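Local coordinates for repressor protein (Enterobacteria phage N15, PDB 2HIN) that probably binds operator DNA as a homodimeric helix-turn-helix transcription factor, an ortholog of lambda Cro that dimerizes through a completely different interface, at residues Gly25-Tyr28 / Gln29-Gln32. Residues are numbered along the deposited sequence; the frame is centred on the assembly and turned at random.
Sequences GAVY and QWLQ
The indole of Trp30 lies back along its own helix, with one face turned to the preceding turn. Ala26 O sits over that face, toward the rim, 3.3 Å from Trp30 CG, and Val27 CA lies above the same face. A chi1 of -58° puts CG of Trp30 beside the backbone N, and chi2 (-17°) turns the ring face to this carbonyl. Farther out, Val27 CG2 meets the benzo ring at CZ3, 4.1 Å away, the two side chains crossing at a slant. This is the tightly packed side, both residues buried: Val22 touches both, Val13 and Ala17 of helix 13-20 back Val27, and Leu6 and Ile44 close on the indole.

Round the helix, partly exposed Leu31 and exposed Tyr28 form an intermediate step, running side by side in the same direction. Leu31 CD1 comes within 4.0 Å of Tyr28 CD1, obliquely to the ring, while Leu31 CG rests 3.5 Å from Val27 O. Both side chains also touch Val13. The solvent side is looser. In one of two modelled conformers, Gln29 CG passes 3.4 Å from Gly25 O, and Gln32 lays its CG near Tyr28 O; both glutamines are exposed.

Four backbone hydrogen bonds, each from N-H of residue i+4 to C=O of residue i, tie the turns together. Trp30 N donates to Ala26 O at 3.0 Å, so the carbonyl facing the indole is already engaged, and Gln32 N reaches Tyr28 O at 2.9 Å.

Helix 24-33 follows helix 13-20 as the second helix of the helix-turn-helix, the one that in this family generally enters the major groove. The chemistry is two-sided: apolar contacts of Val27, Trp30 and Leu31 fix the helix on the domain, while exposed Gln29 and Gln32 would be suited to meeting DNA.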
ATOM      1  N   GLY A  25      17.660  -0.298   9.512  1.00 10.17           N
ATOM      2  CA  GLY A  25      17.661  -1.627  10.092  1.00 10.61           C
ATOM      3  C   GLY A  25      16.503  -2.482   9.611  1.00 10.22           C
ATOM      4  O   GLY A  25      16.663  -3.673   9.376  1.00 10.52           O
ATOM      5  N   ALA A  26      15.322  -1.877   9.441  1.00 10.40           N
ATOM      6  CA  ALA A  26      14.179  -2.606   8.916  1.00 10.16           C
ATOM      7  C   ALA A  26      14.451  -3.106   7.508  1.00  9.75           C
ATOM      8  O   ALA A  26      14.081  -4.219   7.169  1.00 10.31           O
ATOM      9  CB  ALA A  26      12.917  -1.755   8.935  1.00 12.12           C
ATOM     10  N   VAL A  27      15.043  -2.266   6.666  1.00  9.76           N
ATOM     11  CA  VAL A  27      15.345  -2.690   5.294  1.00  9.61           C
ATOM     12  C   VAL A  27      16.324  -3.873   5.291  1.00  9.00           C
ATOM     13  O   VAL A  27      16.140  -4.836   4.546  1.00  9.19           O
ATOM     14  CB  VAL A  27      15.874  -1.554   4.447  1.00  9.96           C
ATOM     15  CG1 VAL A  27      16.186  -2.024   3.003  1.00 11.74           C
ATOM     16  CG2 VAL A  27      14.840  -0.388   4.386  1.00 12.09           C
ATOM     17  N   TYR A  28      17.348  -3.824   6.154  1.00  8.97           N
ATOM     18  CA  TYR A  28      18.256  -4.974   6.266  1.00  9.54           C
ATOM     19  C   TYR A  28      17.507  -6.220   6.736  1.00  9.60           C
ATOM     20  O   TYR A  28      17.818  -7.302   6.274  1.00  9.80           O
ATOM     21  CB  TYR A  28      19.463  -4.693   7.186  1.00  9.61           C
ATOM     22  CG  TYR A  28      20.512  -3.875   6.478  1.00  9.79           C
ATOM     23  CD1 TYR A  28      21.290  -4.444   5.472  1.00 11.61           C
ATOM     24  CD2 TYR A  28      20.754  -2.544   6.815  1.00 11.12           C
ATOM     25  CE1 TYR A  28      22.266  -3.707   4.815  1.00 12.80           C
ATOM     26  CE2 TYR A  28      21.716  -1.790   6.161  1.00 11.08           C
ATOM     27  CZ  TYR A  28      22.473  -2.386   5.151  1.00 11.84           C
ATOM     28  OH  TYR A  28      23.451  -1.662   4.492  1.00 14.02           O
ATOM     29  N   GLN A  29      16.532  -6.080   7.633  0.50  9.78           N
ATOM     30  CA  GLN A  29      15.781  -7.259   8.039  0.50 10.10           C
ATOM     31  C   GLN A  29      14.884  -7.799   6.922  0.50  9.93           C
ATOM     32  O   GLN A  29      14.649  -9.002   6.853  0.50  9.36           O
ATOM     33  CB  GLN A  29      15.027  -7.014   9.333  0.50 10.71           C
ATOM     34  CG  GLN A  29      16.010  -6.830  10.479  0.50 12.33           C
ATOM     35  CD  GLN A  29      15.382  -6.765  11.830  0.50 12.23           C
ATOM     36  OE1 GLN A  29      14.916  -5.711  12.255  0.50 18.72           O
ATOM     37  NE2 GLN A  29      15.406  -7.868  12.553  0.50 12.94           N
ATOM     38  N   TRP A  30      14.396  -6.939   6.033  1.00  9.09           N
ATOM     39  CA  TRP A  30      13.682  -7.427   4.840  1.00  9.23           C
ATOM     40  C   TRP A  30      14.627  -8.206   3.924  1.00  9.35           C
ATOM     41  O   TRP A  30      14.279  -9.261   3.421  1.00  9.47           O
ATOM     42  CB  TRP A  30      13.021  -6.284   4.059  1.00  9.82           C
ATOM     43  CG  TRP A  30      12.031  -5.479   4.849  1.00  9.59           C
ATOM     44  CD1 TRP A  30      11.424  -5.817   6.016  1.00 11.09           C
ATOM     45  CD2 TRP A  30      11.572  -4.171   4.515  1.00  9.82           C
ATOM     46  NE1 TRP A  30      10.598  -4.803   6.409  1.00 12.05           N
ATOM     47  CE2 TRP A  30      10.667  -3.778   5.502  1.00 11.05           C
ATOM     48  CE3 TRP A  30      11.835  -3.297   3.457  1.00 11.18           C
ATOM     49  CZ2 TRP A  30      10.026  -2.534   5.474  1.00 11.74           C
ATOM     50  CZ3 TRP A  30      11.189  -2.060   3.435  1.00 11.56           C
ATOM     51  CH2 TRP A  30      10.311  -1.708   4.439  1.00 12.03           C
ATOM     52  N   LEU A  31      15.826  -7.670   3.723  1.00  9.19           N
ATOM     53  CA  LEU A  31      16.838  -8.366   2.908  1.00  9.14           C
ATOM     54  C   LEU A  31      17.126  -9.730   3.503  1.00  9.59           C
ATOM     55  O   LEU A  31      17.136 -10.744   2.799  1.00  9.63           O
ATOM     56  CB  LEU A  31      18.125  -7.522   2.823  1.00  9.42           C
ATOM     57  CG  LEU A  31      18.016  -6.289   1.909  1.00 10.31           C
ATOM     58  CD1 LEU A  31      19.135  -5.283   2.195  1.00 12.13           C
ATOM     59  CD2 LEU A  31      18.061  -6.700   0.433  1.00 11.75           C
ATOM     60  N   GLN A  32      17.365  -9.759   4.810  1.00  9.45           N
ATOM     61  CA  GLN A  32      17.686 -11.019   5.481  1.00  9.72           C
ATOM     62  C   GLN A  32      16.536 -12.015   5.406  1.00  9.89           C
ATOM     63  O   GLN A  32      16.762 -13.215   5.343  1.00 11.18           O
ATOM     64  CB  GLN A  32      17.990 -10.759   6.964  1.00 10.55           C
ATOM     65  CG  GLN A  32      19.330 -10.067   7.215  1.00 10.72           C
ATOM     66  CD  GLN A  32      20.531 -10.949   6.942  1.00 10.95           C
ATOM     67  OE1 GLN A  32      20.400 -12.129   6.610  1.00 11.97           O
ATOM     68  NE2 GLN A  32      21.723 -10.373   7.098  1.00 12.72           N
TER